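Local coordinates for VgrG protein (Vibrio cholerae, PDB 4DTD) that probably cross-links host-cell actin through its actin cross-linking domain, the effector part of a type VI secretion spike protein, at residues P21-G26 / C96-K101; N29-L34 / Q164-T169; M64-Y69 / W84-V89. All coordinates share one frame; numbering follows the deposited sequence.

Contact 1: P21-G26 / C96-K101; sequences PKSSIG and CEMDDK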
ATOM      1  N   PRO A  21     -19.102   0.300  -3.558  1.00 74.53           N
ATOM      2  CA  PRO A  21     -19.825  -0.055  -4.790  1.00 75.16           C
ATOM      3  C   PRO A  21     -18.960  -0.338  -6.023  1.00 77.90           C
ATOM      4  O   PRO A  21     -19.178  -1.364  -6.664  1.00 76.40           O
ATOM      5  CB  PRO A  21     -20.792   1.122  -4.990  1.00 77.72           C
ATOM      6  CG  PRO A  21     -20.230   2.232  -4.185  1.00 81.68           C
ATOM      7  CD  PRO A  21     -19.578   1.589  -3.014  1.00 76.62           C
ATOM      8  N   LYS A  22     -17.985   0.540  -6.354  1.00 75.63           N
ATOM      9  CA  LYS A  22     -17.125   0.296  -7.520  1.00 75.72           C
ATOM     10  C   LYS A  22     -15.592   0.353  -7.304  1.00 77.68           C
ATOM     11  O   LYS A  22     -14.902  -0.629  -7.604  1.00 77.60           O
ATOM     12  CB  LYS A  22     -17.606   1.023  -8.802  1.00 79.30           C
ATOM     13  CG  LYS A  22     -17.266   2.513  -8.925  1.00 94.61           C
ATOM     14  CD  LYS A  22     -16.838   2.843 -10.360  1.00103.12           C
ATOM     15  CE  LYS A  22     -16.566   4.309 -10.593  1.00111.79           C
ATOM     16  NZ  LYS A  22     -16.350   4.602 -12.037  1.00118.33           N
ATOM     17  N   SER A  23     -15.063   1.487  -6.809  1.00 71.14           N
ATOM     18  CA  SER A  23     -13.624   1.643  -6.603  1.00 69.07           C
ATOM     19  C   SER A  23     -13.259   2.488  -5.378  1.00 69.97           C
ATOM     20  O   SER A  23     -13.929   3.479  -5.081  1.00 69.88           O
ATOM     21  CB  SER A  23     -12.941   2.155  -7.872  1.00 71.07           C
ATOM     22  OG  SER A  23     -13.575   3.317  -8.380  1.00 79.35           O
ATOM     23  N   SER A  24     -12.198   2.080  -4.666  1.00 63.59           N
ATOM     24  CA  SER A  24     -11.728   2.765  -3.465  1.00 61.98           C
ATOM     25  C   SER A  24     -10.359   3.445  -3.626  1.00 62.81           C
ATOM     26  O   SER A  24      -9.471   2.905  -4.266  1.00 60.74           O
ATOM     27  CB  SER A  24     -11.680   1.792  -2.295  1.00 64.02           C
ATOM     28  OG  SER A  24     -10.722   0.770  -2.527  1.00 71.29           O
ATOM     29  N   ILE A  25     -10.187   4.597  -2.978  1.00 59.35           N
ATOM     30  CA  ILE A  25      -8.930   5.354  -2.923  1.00 58.20           C
ATOM     31  C   ILE A  25      -8.465   5.521  -1.463  1.00 61.56           C
ATOM     32  O   ILE A  25      -9.240   5.984  -0.622  1.00 59.58           O
ATOM     33  CB  ILE A  25      -9.013   6.713  -3.693  1.00 60.57           C
ATOM     34  CG1 ILE A  25      -7.683   7.494  -3.662  1.00 60.27           C
ATOM     35  CG2 ILE A  25     -10.190   7.587  -3.252  1.00 60.11           C
ATOM     36  CD1 ILE A  25      -6.729   7.182  -4.758  1.00 61.89           C
ATOM     37  N   GLY A  26      -7.210   5.143  -1.202  1.00 59.10           N
ATOM     38  CA  GLY A  26      -6.530   5.276   0.084  1.00 57.85           C
ATOM     39  C   GLY A  26      -5.225   6.043  -0.069  1.00 61.35           C
ATOM     40  O   GLY A  26      -4.347   5.599  -0.807  1.00 61.63           O
ATOM     41  N   CYS A  96     -12.009   5.391   0.835  1.00 53.06           N
ATOM     42  CA  CYS A  96     -13.326   5.899   0.522  1.00 54.17           C
ATOM     43  C   CYS A  96     -13.578   5.702  -0.963  1.00 63.66           C
ATOM     44  O   CYS A  96     -12.659   5.304  -1.689  1.00 64.86           O
ATOM     45  CB  CYS A  96     -13.494   7.355   0.958  1.00 53.10           C
ATOM     46  SG  CYS A  96     -12.478   8.545   0.049  1.00 56.40           S
ATOM     47  N   GLU A  97     -14.828   5.915  -1.414  1.00 61.58           N
ATOM     48  CA  GLU A  97     -15.169   5.808  -2.832  1.00 61.97           C
ATOM     49  C   GLU A  97     -14.446   6.930  -3.563  1.00 64.77           C
ATOM     50  O   GLU A  97     -14.341   8.022  -3.016  1.00 63.03           O
ATOM     51  CB  GLU A  97     -16.689   5.905  -3.034  1.00 63.82           C
ATOM     52  CG  GLU A  97     -17.342   4.575  -3.375  1.00 78.23           C
ATOM     53  CD  GLU A  97     -17.146   4.053  -4.794  1.00109.16           C
ATOM     54  OE1 GLU A  97     -17.044   2.815  -4.959  1.00 95.52           O
ATOM     55  OE2 GLU A  97     -17.109   4.875  -5.740  1.00110.90           O
HETATM   56  N   MSE A  98     -13.908   6.653  -4.763  1.00 63.05           N
HETATM   57  CA  MSE A  98     -13.156   7.634  -5.549  1.00 63.75           C
HETATM   58  C   MSE A  98     -13.983   8.810  -6.024  1.00 67.17           C
HETATM   59  O   MSE A  98     -13.436   9.891  -6.248  1.00 66.33           O
HETATM   60  CB  MSE A  98     -12.488   6.967  -6.741  1.00 67.94           C
HETATM   61  CG  MSE A  98     -11.477   5.901  -6.363  1.00 77.52           C
HETATM   62 SE   MSE A  98     -10.304   5.441  -7.866  1.00 88.61          SE
HETATM   63  CE  MSE A  98      -9.425   7.204  -8.184  1.00 83.67           C
ATOM     64  N   ASP A  99     -15.291   8.581  -6.212  1.00 66.23           N
ATOM     65  CA  ASP A  99     -16.307   9.526  -6.696  1.00 67.30           C
ATOM     66  C   ASP A  99     -16.905  10.355  -5.533  1.00 70.89           C
ATOM     67  O   ASP A  99     -17.684  11.292  -5.759  1.00 71.19           O
ATOM     68  CB  ASP A  99     -17.433   8.742  -7.422  1.00 71.23           C
ATOM     69  CG  ASP A  99     -17.019   7.893  -8.631  1.00 98.28           C
ATOM     70  OD1 ASP A  99     -15.838   7.444  -8.683  1.00102.12           O
ATOM     71  OD2 ASP A  99     -17.892   7.612  -9.489  1.00106.99           O
ATOM     72  N   ASP A 100     -16.552   9.991  -4.291  1.00 65.78           N
ATOM     73  CA  ASP A 100     -17.053  10.649  -3.095  1.00 64.29           C
ATOM     74  C   ASP A 100     -16.210  11.899  -2.810  1.00 66.47           C
ATOM     75  O   ASP A 100     -15.246  11.839  -2.053  1.00 65.98           O
ATOM     76  CB  ASP A 100     -17.049   9.641  -1.927  1.00 65.43           C
ATOM     77  CG  ASP A 100     -17.948   9.952  -0.750  1.00 66.36           C
ATOM     78  OD1 ASP A 100     -18.388  11.120  -0.626  1.00 66.61           O
ATOM     79  OD2 ASP A 100     -18.148   9.048   0.093  1.00 65.41           O
ATOM     80  N   LYS A 101     -16.553  13.014  -3.461  1.00 63.28           N
ATOM     81  CA  LYS A 101     -15.863  14.297  -3.318  1.00 64.10           C
ATOM     82  C   LYS A 101     -15.806  14.769  -1.845  1.00 68.12           C
ATOM     83  O   LYS A 101     -14.738  15.180  -1.378  1.00 68.21           O
ATOM     84  CB  LYS A 101     -16.525  15.358  -4.214  1.00 68.82           C
ATOM     85  CG  LYS A 101     -15.728  16.664  -4.376  1.00 94.66           C
ATOM     86  CD  LYS A 101     -16.512  17.736  -5.157  1.00110.50           C
ATOM     87  CE  LYS A 101     -16.183  17.802  -6.640  1.00123.88           C
ATOM     88  NZ  LYS A 101     -16.819  16.708  -7.427  1.00132.01           N
TER
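Ser24 and Ile25 pair with Glu97 and Cys96 where strand 23-30 begins and the antiparallel strand 84-97 ends, the second strand running into a turn. Ile25 and Cys96 form the hydrogen-bonded pair: Ile25 N donates to Cys96 O over 2.9 Å, and Cys96 N returns a longer bond of 3.2 Å to Ile25 O. Ser24 and Glu97 make the neighbouring non-hydrogen-bonded pair. Ser23 O then accepts from Met98 N, 3.2 Å away, the last backbone bond before the directions part.

Beyond that point the carboxylate of Glu97 takes over. Its CB leads away from 21-26, but a bend at chi2 (-75°) brings the acid back. Glu97 OE1 accepts from two successive amides, Lys22 N at 2.8 Å and Ser23 N at 3.0 Å, both on its syn side but from opposite faces of the carboxylate plane. This double grip fixes the loop just before the strand, while the ring of Pro21 lies against the same oxygen, Pro21 CG to Glu97 OE1 being 3.3 Å. Lys22 NZ is 4.2 Å from Asp99 OD2, too long for a salt bridge though probably mildly attractive.

Beside Ile25, selenomethionine Met98 brings CG to 3.7 Å from Ile25 CB; Val177 touches both side chains, Tyr362 touches Ile25 and Leu359 touches Met98. A type I turn from Glu97 to Asp100 follows, and Asp100 is the N-cap of helix 101-124: the arrangement is that of a strand-turn-helix junction clasped to the start of a neighbouring antiparallel strand.

Contact 2: N29-L34 / Q164-T169; sequences NELAGL and QTITMT
Ile166 lays its CD1 methyl on the bare backbone of Gly33, 3.4 Å from Gly33 O, so the branch fills a hollow left where the glycine carries no side chain. The same isoleucine end is flanked by Leu34, whose branch crosses it at about a right angle; Leu34 CD2 is 3.8 Å from Ile166 CG1. Leu31 and selenomethionine Met168 lie side by side, pointing the same way, with Leu31 CD2 3.6 Å from Met168 CE. Phe118, Ala115 and Ile122 of helix 101-124 pack against these apolar groups.

At the other end Thr169 points toward 29-34 and sets OG1 3.2 Å from Ala32 CB; its bond to Glu30 O is weak. The firmer polar link is Asn29 ND2 to Thr169 O, 2.8 Å, bent (143° at the hydrogen) and tilted from the amide plane, while Asn29 OD1 is taken by Gln173. One water links the two segments beside Gly33, donating to Ala32 O and, at 2.7 Å, to Thr165 O.

The chemistry implies a loop fitted to its neighbour by side-chain shape, a buried asparagine amide satisfied on both its atoms and a shared water, with little direct backbone pairing.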
ATOM      1  N   ASN A  29       0.690   9.897   3.622  1.00 45.16           N
ATOM      2  CA  ASN A  29       1.604  11.025   3.651  1.00 44.60           C
ATOM      3  C   ASN A  29       2.553  10.963   4.814  1.00 49.03           C
ATOM      4  O   ASN A  29       2.131  11.201   5.954  1.00 47.88           O
ATOM      5  CB  ASN A  29       0.823  12.332   3.696  1.00 47.48           C
ATOM      6  CG  ASN A  29       1.418  13.457   2.894  1.00 57.32           C
ATOM      7  OD1 ASN A  29       0.705  14.122   2.155  1.00 55.66           O
ATOM      8  ND2 ASN A  29       2.731  13.690   2.991  1.00 40.54           N
ATOM      9  N   GLU A  30       3.841  10.666   4.540  1.00 48.96           N
ATOM     10  CA  GLU A  30       4.911  10.671   5.567  1.00 50.13           C
ATOM     11  C   GLU A  30       5.204  12.136   5.835  1.00 53.25           C
ATOM     12  O   GLU A  30       5.329  12.884   4.877  1.00 53.04           O
ATOM     13  CB  GLU A  30       6.225   9.960   5.136  1.00 51.77           C
ATOM     14  CG  GLU A  30       6.116   8.880   4.073  0.34 59.33           C
ATOM     15  CD  GLU A  30       7.269   8.791   3.080  0.34 65.98           C
ATOM     16  OE1 GLU A  30       8.365   9.335   3.353  0.34 53.49           O
ATOM     17  OE2 GLU A  30       7.047   8.214   1.991  0.34 43.32           O
ATOM     18  N   LEU A  31       5.233  12.555   7.113  1.00 50.18           N
ATOM     19  CA  LEU A  31       5.445  13.951   7.504  1.00 50.10           C
ATOM     20  C   LEU A  31       6.911  14.281   7.733  1.00 55.81           C
ATOM     21  O   LEU A  31       7.716  13.393   8.023  1.00 54.87           O
ATOM     22  CB  LEU A  31       4.650  14.324   8.774  1.00 49.13           C
ATOM     23  CG  LEU A  31       3.165  14.032   8.802  1.00 52.98           C
ATOM     24  CD1 LEU A  31       2.552  14.507  10.099  1.00 51.99           C
ATOM     25  CD2 LEU A  31       2.454  14.616   7.587  1.00 56.98           C
ATOM     26  N   ALA A  32       7.244  15.581   7.641  1.00 54.10           N
ATOM     27  CA  ALA A  32       8.589  16.070   7.908  1.00 54.07           C
ATOM     28  C   ALA A  32       8.467  17.120   8.966  1.00 55.54           C
ATOM     29  O   ALA A  32       7.475  17.872   8.999  1.00 55.34           O
ATOM     30  CB  ALA A  32       9.231  16.652   6.650  1.00 55.46           C
ATOM     31  N   GLY A  33       9.483  17.183   9.815  1.00 49.40           N
ATOM     32  CA  GLY A  33       9.508  18.171  10.884  1.00 48.11           C
ATOM     33  C   GLY A  33       9.284  17.594  12.261  1.00 47.19           C
ATOM     34  O   GLY A  33       9.410  18.314  13.252  1.00 45.37           O
ATOM     35  N   LEU A  34       8.947  16.290  12.338  1.00 41.52           N
ATOM     36  CA  LEU A  34       8.732  15.660  13.621  1.00 41.03           C
ATOM     37  C   LEU A  34       8.886  14.178  13.556  1.00 45.81           C
ATOM     38  O   LEU A  34       8.933  13.606  12.466  1.00 46.88           O
ATOM     39  CB  LEU A  34       7.396  16.083  14.313  1.00 40.02           C
ATOM     40  CG  LEU A  34       6.068  15.843  13.552  1.00 44.07           C
ATOM     41  CD1 LEU A  34       5.712  14.393  13.516  1.00 43.11           C
ATOM     42  CD2 LEU A  34       4.929  16.555  14.248  1.00 45.71           C
ATOM     43  N   GLN A 164       9.586  24.638  13.811  1.00 50.62           N
ATOM     44  CA  GLN A 164       9.031  24.019  12.605  1.00 47.54           C
ATOM     45  C   GLN A 164       7.542  24.198  12.400  1.00 49.29           C
ATOM     46  O   GLN A 164       6.737  24.027  13.336  1.00 47.83           O
ATOM     47  CB  GLN A 164       9.328  22.509  12.574  1.00 47.63           C
ATOM     48  CG  GLN A 164      10.780  22.165  12.429  1.00 55.50           C
ATOM     49  CD  GLN A 164      11.433  21.841  13.736  1.00 62.06           C
ATOM     50  OE1 GLN A 164      11.201  22.491  14.762  1.00 56.06           O
ATOM     51  NE2 GLN A 164      12.339  20.875  13.699  1.00 54.44           N
ATOM     52  N   THR A 165       7.176  24.469  11.130  1.00 44.31           N
ATOM     53  CA  THR A 165       5.786  24.466  10.695  1.00 42.89           C
ATOM     54  C   THR A 165       5.654  23.068  10.121  1.00 45.46           C
ATOM     55  O   THR A 165       6.441  22.682   9.246  1.00 44.47           O
ATOM     56  CB  THR A 165       5.468  25.560   9.657  1.00 46.72           C
ATOM     57  OG1 THR A 165       5.448  26.825  10.332  1.00 52.69           O
ATOM     58  CG2 THR A 165       4.089  25.345   8.975  1.00 38.14           C
ATOM     59  N   ILE A 166       4.714  22.292  10.657  1.00 40.46           N
ATOM     60  CA  ILE A 166       4.520  20.935  10.191  1.00 39.88           C
ATOM     61  C   ILE A 166       3.718  20.987   8.927  1.00 47.12           C
ATOM     62  O   ILE A 166       2.686  21.652   8.858  1.00 47.51           O
ATOM     63  CB  ILE A 166       3.947  19.990  11.289  1.00 42.14           C
ATOM     64  CG1 ILE A 166       4.868  19.916  12.546  1.00 42.31           C
ATOM     65  CG2 ILE A 166       3.589  18.587  10.743  1.00 41.34           C
ATOM     66  CD1 ILE A 166       6.341  19.565  12.302  1.00 53.10           C
ATOM     67  N   THR A 167       4.192  20.279   7.925  1.00 46.21           N
ATOM     68  CA  THR A 167       3.560  20.281   6.626  1.00 47.24           C
ATOM     69  C   THR A 167       3.374  18.854   6.075  1.00 51.65           C
ATOM     70  O   THR A 167       4.040  17.922   6.527  1.00 48.43           O
ATOM     71  CB  THR A 167       4.470  21.190   5.753  1.00 64.03           C
ATOM     72  OG1 THR A 167       3.746  22.272   5.171  1.00 66.11           O
ATOM     73  CG2 THR A 167       5.368  20.427   4.783  1.00 63.68           C
HETATM   74  N   MSE A 168       2.468  18.714   5.081  1.00 52.64           N
HETATM   75  CA  MSE A 168       2.222  17.514   4.282  1.00 53.69           C
HETATM   76  C   MSE A 168       3.419  17.448   3.327  1.00 61.10           C
HETATM   77  O   MSE A 168       3.500  18.243   2.399  1.00 63.69           O
HETATM   78  CB  MSE A 168       0.910  17.647   3.463  1.00 56.73           C
HETATM   79  CG  MSE A 168      -0.381  17.565   4.288  1.00 64.56           C
HETATM   80 SE   MSE A 168      -0.385  16.045   5.538  1.00 73.94          SE
HETATM   81  CE  MSE A 168      -0.184  16.997   7.171  1.00 69.58           C
ATOM     82  N   THR A 169       4.381  16.581   3.598  1.00 58.62           N
ATOM     83  CA  THR A 169       5.584  16.445   2.768  1.00 59.41           C
ATOM     84  C   THR A 169       5.217  15.903   1.368  1.00 65.31           C
ATOM     85  O   THR A 169       4.621  14.830   1.282  1.00 65.44           O
ATOM     86  CB  THR A 169       6.608  15.540   3.483  1.00 66.54           C
ATOM     87  OG1 THR A 169       6.636  15.866   4.864  1.00 67.71           O
ATOM     88  CG2 THR A 169       7.987  15.670   2.933  1.00 65.97           C
TER
HETATM   89  O   HOH W   1       8.524  20.943   8.946  1.00 45.71           O

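Contact 3: M64-Y69 / W84-V89; sequences MNQGSY and WQTHTV
Backbone bonds join Gln66, Gly67 and Tyr69 to Thr86 and Trp84. Gln66 N reaches Thr86 O at 2.7 Å, Thr86 N reaches Gly67 O at 2.8 Å and Tyr69 N reaches Trp84 O at 2.7 Å, all close to straight at the hydrogen. Thr88 N also donates to Met64 O.

Side-chain hydroxyls reinforce this pattern. With OG1 of Thr88 set between its own N and carbonyl carbon (chi1 58°), the hydroxyl meets Met64 N at 2.9 Å. Thr86 OG1 gives a further bond to Gly67 O, which is thus gripped twice, by the amide nearly in line and by the hydroxyl from above the carbonyl plane. The phenol oxygen of Tyr69 bonds to His127 and Arg71.

The register shows a beta bulge: Asn65 lies opposite His87 and Ser68 opposite Gln85, so Gln66 and Gly67 together face the single Thr86. Strands 65-68 and 84-89, 160° apart in direction, form an antiparallel hairpin with a long connecting loop. Asn65 OD1 closes an Asx turn onto Gly67 N, 2.9 Å away, at the bulge.

Among the amides, Asn65 ND2 points at a lone pair of Gln85 OE1; the modelled 2.5 Å is short and its exact length doubtful. Their planes are 48° apart. Gln85 NE2 to Ser68 OG is weak.

Apolar contacts gather round Tyr69. Thr86 CG2 sits at the edge of the Tyr69 ring, 3.6 Å from Tyr69 CD1, and Tyr69 CB packs on Trp84 CB. Trp84 in turn meets Tyr81 edge to face.

His87 CE1 lies near Asn65 CB, and a glycerol, probably from the crystallisation liquor, is about 3 Å (nearest atoms) from the His87 side chain.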
HETATM    1  N   MSE A  64       9.299   5.277   9.211  1.00 63.54           N
HETATM    2  CA  MSE A  64      10.707   4.948   9.140  1.00 65.63           C
HETATM    3  C   MSE A  64      11.396   5.052  10.511  1.00 62.12           C
HETATM    4  O   MSE A  64      11.334   6.103  11.158  1.00 60.53           O
HETATM    5  CB  MSE A  64      11.357   5.905   8.155  1.00 71.64           C
HETATM    6  CG  MSE A  64      12.846   5.768   8.091  1.00 84.89           C
HETATM    7 SE   MSE A  64      13.372   5.300   6.308  1.00101.03          SE
HETATM    8  CE  MSE A  64      12.806   7.073   5.381  1.00 98.03           C
ATOM      9  N   ASN A  65      12.090   3.988  10.922  1.00 53.43           N
ATOM     10  CA  ASN A  65      12.835   3.986  12.180  1.00 51.57           C
ATOM     11  C   ASN A  65      14.005   4.985  12.053  1.00 53.74           C
ATOM     12  O   ASN A  65      14.749   4.945  11.074  1.00 54.13           O
ATOM     13  CB  ASN A  65      13.289   2.565  12.542  1.00 43.92           C
ATOM     14  CG  ASN A  65      13.950   2.446  13.890  1.00 55.05           C
ATOM     15  OD1 ASN A  65      14.968   3.075  14.170  1.00 52.77           O
ATOM     16  ND2 ASN A  65      13.461   1.539  14.721  1.00 39.28           N
ATOM     17  N   GLN A  66      14.098   5.929  12.991  1.00 47.33           N
ATOM     18  CA  GLN A  66      15.120   6.974  12.939  1.00 46.10           C
ATOM     19  C   GLN A  66      16.216   6.779  13.963  1.00 49.24           C
ATOM     20  O   GLN A  66      17.065   7.650  14.123  1.00 50.52           O
ATOM     21  CB  GLN A  66      14.484   8.376  13.067  1.00 47.12           C
ATOM     22  CG  GLN A  66      13.509   8.742  11.958  1.00 57.66           C
ATOM     23  CD  GLN A  66      14.211   8.959  10.648  1.00 71.23           C
ATOM     24  OE1 GLN A  66      14.484   8.021   9.906  1.00 68.29           O
ATOM     25  NE2 GLN A  66      14.508  10.201  10.330  1.00 60.59           N
ATOM     26  N   GLY A  67      16.217   5.618  14.602  1.00 45.10           N
ATOM     27  CA  GLY A  67      17.164   5.244  15.636  1.00 44.83           C
ATOM     28  C   GLY A  67      16.501   5.201  16.998  1.00 51.04           C
ATOM     29  O   GLY A  67      15.310   5.512  17.130  1.00 51.41           O
ATOM     30  N   SER A  68      17.265   4.820  18.022  1.00 47.62           N
ATOM     31  CA  SER A  68      16.751   4.730  19.387  1.00 47.56           C
ATOM     32  C   SER A  68      16.403   6.102  19.969  1.00 48.30           C
ATOM     33  O   SER A  68      16.949   7.117  19.535  1.00 48.04           O
ATOM     34  CB  SER A  68      17.699   3.923  20.284  1.00 51.78           C
ATOM     35  OG  SER A  68      17.541   2.515  20.102  1.00 54.86           O
ATOM     36  N   TYR A  69      15.413   6.141  20.863  1.00 42.94           N
ATOM     37  CA  TYR A  69      14.992   7.392  21.486  1.00 42.49           C
ATOM     38  C   TYR A  69      15.802   7.699  22.744  1.00 47.89           C
ATOM     39  O   TYR A  69      15.961   6.845  23.621  1.00 46.54           O
ATOM     40  CB  TYR A  69      13.483   7.389  21.786  1.00 42.17           C
ATOM     41  CG  TYR A  69      12.964   8.627  22.504  1.00 41.13           C
ATOM     42  CD1 TYR A  69      12.959   9.875  21.878  1.00 41.48           C
ATOM     43  CD2 TYR A  69      12.418   8.538  23.785  1.00 41.66           C
ATOM     44  CE1 TYR A  69      12.433  11.005  22.514  1.00 39.99           C
ATOM     45  CE2 TYR A  69      11.890   9.663  24.431  1.00 41.99           C
ATOM     46  CZ  TYR A  69      11.915  10.895  23.799  1.00 44.49           C
ATOM     47  OH  TYR A  69      11.368  11.981  24.436  1.00 40.97           O
ATOM     48  N   TRP A  84      12.977   2.600  23.771  1.00 51.55           N
ATOM     49  CA  TRP A  84      12.085   3.323  22.887  1.00 51.27           C
ATOM     50  C   TRP A  84      12.830   3.659  21.603  1.00 53.86           C
ATOM     51  O   TRP A  84      14.022   3.958  21.630  1.00 53.80           O
ATOM     52  CB  TRP A  84      11.531   4.589  23.572  1.00 50.00           C
ATOM     53  CG  TRP A  84      10.368   4.329  24.490  1.00 51.26           C
ATOM     54  CD1 TRP A  84      10.226   3.296  25.377  1.00 54.14           C
ATOM     55  CD2 TRP A  84       9.208   5.171  24.660  1.00 51.06           C
ATOM     56  NE1 TRP A  84       9.018   3.402  26.037  1.00 54.16           N
ATOM     57  CE2 TRP A  84       8.368   4.536  25.607  1.00 55.46           C
ATOM     58  CE3 TRP A  84       8.792   6.386  24.091  1.00 51.29           C
ATOM     59  CZ2 TRP A  84       7.143   5.086  25.996  1.00 54.43           C
ATOM     60  CZ3 TRP A  84       7.580   6.915  24.461  1.00 52.67           C
ATOM     61  CH2 TRP A  84       6.764   6.273  25.402  1.00 53.75           C
ATOM     62  N   GLN A  85      12.134   3.556  20.479  1.00 50.57           N
ATOM     63  CA  GLN A  85      12.654   3.865  19.147  1.00 50.60           C
ATOM     64  C   GLN A  85      11.971   5.140  18.655  1.00 51.57           C
ATOM     65  O   GLN A  85      10.806   5.358  18.984  1.00 50.36           O
ATOM     66  CB  GLN A  85      12.271   2.733  18.163  1.00 53.02           C
ATOM     67  CG  GLN A  85      12.724   1.319  18.546  1.00 50.26           C
ATOM     68  CD  GLN A  85      14.146   1.175  18.187  1.00 50.12           C
ATOM     69  OE1 GLN A  85      14.496   1.221  17.022  1.00 50.88           O
ATOM     70  NE2 GLN A  85      15.010   1.107  19.169  1.00 48.96           N
ATOM     71  N   THR A  86      12.654   5.945  17.826  1.00 47.57           N
ATOM     72  CA  THR A  86      12.039   7.119  17.178  1.00 46.59           C
ATOM     73  C   THR A  86      11.688   6.715  15.745  1.00 48.52           C
ATOM     74  O   THR A  86      12.419   5.937  15.122  1.00 47.89           O
ATOM     75  CB  THR A  86      12.971   8.332  17.120  1.00 56.50           C
ATOM     76  OG1 THR A  86      14.058   8.021  16.266  1.00 66.01           O
ATOM     77  CG2 THR A  86      13.492   8.758  18.469  1.00 50.53           C
ATOM     78  N   HIS A  87      10.590   7.247  15.213  1.00 44.25           N
ATOM     79  CA  HIS A  87      10.153   6.957  13.855  1.00 43.23           C
ATOM     80  C   HIS A  87       9.589   8.196  13.237  1.00 45.50           C
ATOM     81  O   HIS A  87       9.142   9.072  13.958  1.00 44.15           O
ATOM     82  CB  HIS A  87       9.050   5.889  13.839  1.00 44.54           C
ATOM     83  CG  HIS A  87       9.453   4.540  14.331  1.00 48.82           C
ATOM     84  ND1 HIS A  87       9.759   3.514  13.455  1.00 51.91           N
ATOM     85  CD2 HIS A  87       9.525   4.069  15.597  1.00 51.54           C
ATOM     86  CE1 HIS A  87      10.050   2.471  14.215  1.00 51.44           C
ATOM     87  NE2 HIS A  87       9.918   2.757  15.510  1.00 51.46           N
ATOM     88  N   THR A  88       9.527   8.248  11.895  1.00 43.06           N
ATOM     89  CA  THR A  88       8.840   9.326  11.182  1.00 42.51           C
ATOM     90  C   THR A  88       7.338   8.980  11.336  1.00 46.03           C
ATOM     91  O   THR A  88       6.990   7.828  11.652  1.00 44.10           O
ATOM     92  CB  THR A  88       9.252   9.399   9.678  1.00 45.43           C
ATOM     93  OG1 THR A  88       8.978   8.152   9.049  1.00 46.36           O
ATOM     94  CG2 THR A  88      10.725   9.742   9.478  1.00 44.15           C
ATOM     95  N   VAL A  89       6.468   9.975  11.144  1.00 39.57           N
ATOM     96  CA  VAL A  89       5.032   9.816  11.236  1.00 38.01           C
ATOM     97  C   VAL A  89       4.431   9.754   9.844  1.00 41.85           C
ATOM     98  O   VAL A  89       4.753  10.549   8.972  1.00 41.10           O
ATOM     99  CB  VAL A  89       4.394  10.943  12.104  1.00 41.05           C
ATOM    100  CG1 VAL A  89       2.848  10.883  12.076  1.00 40.25           C
ATOM    101  CG2 VAL A  89       4.910  10.873  13.532  1.00 39.78           C
TER

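From the N terminus the chain enters 21-26 and runs along strand 23-30 straight into 29-34, so contacts 1 and 2 begin on one strand although their centres are 26 Å apart. Contact 3 closes first, joining 64-69 to 84-89 across a fourteen-residue loop. Strand 84-97 then carries on to 96-101, where contact 1 closes a larger loop that contains contact 3. After helix 101-124 and further strands, 164-169 closes contact 2, which also encloses contact 3 but crosses contact 1. Contacts 2 and 3 touch directly, with Leu31 N 2.8 Å from Val89 O. Strand 84-97 thus pairs with 23-30 and 56-68, and leads through 96-101 into helix 101-124.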